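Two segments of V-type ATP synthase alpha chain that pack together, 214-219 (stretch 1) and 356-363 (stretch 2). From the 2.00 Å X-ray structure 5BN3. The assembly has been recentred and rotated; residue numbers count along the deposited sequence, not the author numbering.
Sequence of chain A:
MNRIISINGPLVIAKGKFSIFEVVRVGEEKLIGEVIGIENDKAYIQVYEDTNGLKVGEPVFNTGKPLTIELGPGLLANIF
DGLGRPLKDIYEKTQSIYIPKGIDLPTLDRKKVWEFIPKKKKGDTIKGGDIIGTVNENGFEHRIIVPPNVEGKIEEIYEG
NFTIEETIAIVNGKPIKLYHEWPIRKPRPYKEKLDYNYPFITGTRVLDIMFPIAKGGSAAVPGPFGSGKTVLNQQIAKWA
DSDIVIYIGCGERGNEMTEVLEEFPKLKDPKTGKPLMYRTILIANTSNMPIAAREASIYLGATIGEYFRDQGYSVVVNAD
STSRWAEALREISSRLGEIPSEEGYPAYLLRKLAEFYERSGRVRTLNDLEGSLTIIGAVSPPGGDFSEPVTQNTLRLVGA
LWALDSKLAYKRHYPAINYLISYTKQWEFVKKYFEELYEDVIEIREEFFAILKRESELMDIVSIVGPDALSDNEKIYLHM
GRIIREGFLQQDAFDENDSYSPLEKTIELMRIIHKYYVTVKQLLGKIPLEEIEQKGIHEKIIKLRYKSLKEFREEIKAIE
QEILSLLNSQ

Stretch 1, residues 214-219: AKGGSA
Stretch 2 356-363: FYERSGRV

Two short pieces of one chain, at least 139 residues apart in sequence wherever they touch, meet across a small patch that buries 261 Å². They run in opposite directions, later residues of stretch 1 meeting earlier ones of stretch 2. No direct hydrogen bond crosses it; the fit rests on glycine backbones in close approach and on two bridging waters.

Stretch 1 opens with a type II beta turn from A214 to G217, closed by G217 N donating to A214 O at 2.9 Å. A214 (phi/psi -89/161) takes no part in the contact beyond holding this turn. K215, at -61/126, sets its CA-to-CB bond sideways to stretch 2, and its side chain (chi1 to chi4 m, t, t, m) leads away, with NZ hydrogen-bonded elsewhere in the structure. What K215 offers the contact is its backbone: its O lies 4.0 Å from R362 CB. R362 (-97/131; chi1 t, chi2 t, chi3 112°, chi4 89°) likewise has a sideways CB and an end that leads away, but is met at that CB.

G216 is the centre of the register, its CA 4.0 Å from G361 CA. Two separate constraints demand glycine here. At phi/psi 96/-1 a CB would jam against the carbonyl O of K215, and it would also point toward stretch 2, reaching within 2.7 Å of R362 N and 3.0 Å of G361 C. Its absence lets G216 CA settle 3.9 Å from R362 N. G216 O comes 3.0 Å from G361 N, but the angle is too poor for a hydrogen bond; the same O makes a CA-H...O contact with G361 CA at 3.1 Å, with 125° at the hydrogen. G361, at 135/158, needs glycine for its own backbone angles, although a CB would point away from stretch 1. The G216 O finds a proper donor in water 1, which gives one hydrogen to it at 2.6 Å and another to S360 OG at 2.5 Å, bridging the stretches.

G217 (-84/-170) carries the chain out of the turn; a CB would point away from stretch 2 and clash with A214 O at 2.9 Å. Its own O sits 4.0 Å from S360 CB. S360 (-70/166, chi1 p) directs its CB toward stretch 1 and ends the type I turn that starts at Y357: S360 N donates to Y357 O at 3.1 Å, and S360 OG donates to the same Y357 O at 2.8 Å.

With S218 the strand begins, at -147/154. Its CB points toward stretch 2, 4.1 Å from S360 OG and 4.4 Å from Y357 CD1, approaching the tyrosine ring obliquely. Y357 (-66/-28, chi1 m, chi2 -74°) has a sideways CB, but its ring end comes nearer. With chi1 p, S218 OG donates to water 2 at 2.6 Å, and that water donates to Y357 O at 3.0 Å, making the second bridge. A219, at -145/152, turns its CB away and continues the strand.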

# COMPACT_ATOMS: atom_id res chain seq x y z
N ALA A 214 34.50 -16.27 0.32
CA ALA A 214 35.76 -16.72 -0.25
C ALA A 214 36.32 -15.67 -1.20
O ALA A 214 35.57 -14.80 -1.67
CB ALA A 214 35.57 -18.04 -0.96
N LYS A 215 37.62 -15.75 -1.48
CA LYS A 215 38.22 -14.91 -2.51
C LYS A 215 37.56 -15.22 -3.85
O LYS A 215 37.51 -16.37 -4.27
CB LYS A 215 39.73 -15.16 -2.63
CG LYS A 215 40.58 -14.38 -1.64
CD LYS A 215 42.01 -14.25 -2.16
CE LYS A 215 42.91 -13.54 -1.17
NZ LYS A 215 42.35 -12.22 -0.75
N GLY A 216 37.06 -14.18 -4.51
CA GLY A 216 36.34 -14.36 -5.76
C GLY A 216 34.84 -14.42 -5.52
O GLY A 216 34.07 -14.56 -6.46
N GLY A 217 34.44 -14.32 -4.26
CA GLY A 217 33.03 -14.32 -3.92
C GLY A 217 32.40 -12.94 -4.04
O GLY A 217 33.02 -12.01 -4.57
N SER A 218 31.17 -12.80 -3.56
CA SER A 218 30.49 -11.52 -3.57
C SER A 218 29.58 -11.38 -2.36
O SER A 218 29.12 -12.38 -1.82
CB SER A 218 29.69 -11.34 -4.87
OG SER A 218 28.79 -12.42 -5.06
N ALA A 219 29.33 -10.14 -1.95
CA ALA A 219 28.47 -9.87 -0.81
C ALA A 219 27.68 -8.58 -1.02
O ALA A 219 28.14 -7.67 -1.71
CB ALA A 219 29.28 -9.78 0.47
N PHE A 356 26.78 -7.12 -13.62
CA PHE A 356 27.82 -6.67 -12.70
C PHE A 356 28.36 -7.82 -11.86
O PHE A 356 29.54 -8.17 -11.95
CB PHE A 356 27.28 -5.55 -11.81
CG PHE A 356 28.27 -5.04 -10.80
CD1 PHE A 356 29.54 -4.62 -11.19
CD2 PHE A 356 27.93 -4.96 -9.46
CE1 PHE A 356 30.44 -4.15 -10.26
CE2 PHE A 356 28.83 -4.49 -8.52
CZ PHE A 356 30.09 -4.08 -8.92
N TYR A 357 27.49 -8.43 -11.06
CA TYR A 357 27.91 -9.45 -10.09
C TYR A 357 28.45 -10.74 -10.71
O TYR A 357 29.28 -11.42 -10.10
CB TYR A 357 26.78 -9.75 -9.11
CG TYR A 357 26.50 -8.62 -8.14
CD1 TYR A 357 27.37 -8.35 -7.09
CD2 TYR A 357 25.37 -7.83 -8.28
CE1 TYR A 357 27.12 -7.33 -6.21
CE2 TYR A 357 25.11 -6.80 -7.40
CZ TYR A 357 25.99 -6.56 -6.37
OH TYR A 357 25.74 -5.53 -5.48
N GLU A 358 27.99 -11.08 -11.91
CA GLU A 358 28.46 -12.30 -12.56
C GLU A 358 29.90 -12.18 -13.05
O GLU A 358 30.49 -13.16 -13.51
CB GLU A 358 27.53 -12.69 -13.71
N ARG A 359 30.47 -10.98 -12.95
CA ARG A 359 31.87 -10.76 -13.31
C ARG A 359 32.81 -11.19 -12.19
O ARG A 359 34.00 -11.36 -12.41
CB ARG A 359 32.11 -9.29 -13.64
CG ARG A 359 31.42 -8.78 -14.89
CD ARG A 359 32.23 -7.64 -15.48
NE ARG A 359 31.51 -6.89 -16.50
CZ ARG A 359 32.08 -6.06 -17.37
NH1 ARG A 359 33.40 -5.89 -17.35
NH2 ARG A 359 31.35 -5.42 -18.26
N SER A 360 32.27 -11.35 -10.98
CA SER A 360 33.08 -11.80 -9.86
C SER A 360 33.45 -13.26 -10.06
O SER A 360 32.88 -13.93 -10.93
CB SER A 360 32.31 -11.65 -8.54
OG SER A 360 31.24 -12.56 -8.47
N GLY A 361 34.40 -13.74 -9.29
CA GLY A 361 34.78 -15.14 -9.37
C GLY A 361 36.28 -15.36 -9.38
O GLY A 361 37.05 -14.46 -9.72
N ARG A 362 36.68 -16.56 -9.00
CA ARG A 362 38.07 -16.98 -9.09
C ARG A 362 38.23 -17.79 -10.38
O ARG A 362 37.43 -18.68 -10.66
CB ARG A 362 38.42 -17.84 -7.87
CG ARG A 362 39.85 -18.33 -7.82
CD ARG A 362 40.17 -18.92 -6.46
NE ARG A 362 40.37 -20.37 -6.51
CZ ARG A 362 41.55 -20.95 -6.73
NH1 ARG A 362 42.62 -20.20 -6.94
NH2 ARG A 362 41.64 -22.27 -6.76
N VAL A 363 39.25 -17.46 -11.17
CA VAL A 363 39.38 -18.07 -12.49
C VAL A 363 40.79 -18.54 -12.82
O VAL A 363 41.77 -18.11 -12.20
CB VAL A 363 38.93 -17.09 -13.62
CG1 VAL A 363 37.51 -16.60 -13.39
CG2 VAL A 363 39.89 -15.91 -13.70
O HOH W 1 31.59 -14.69 -7.16
O HOH W 2 28.26 -12.76 -7.57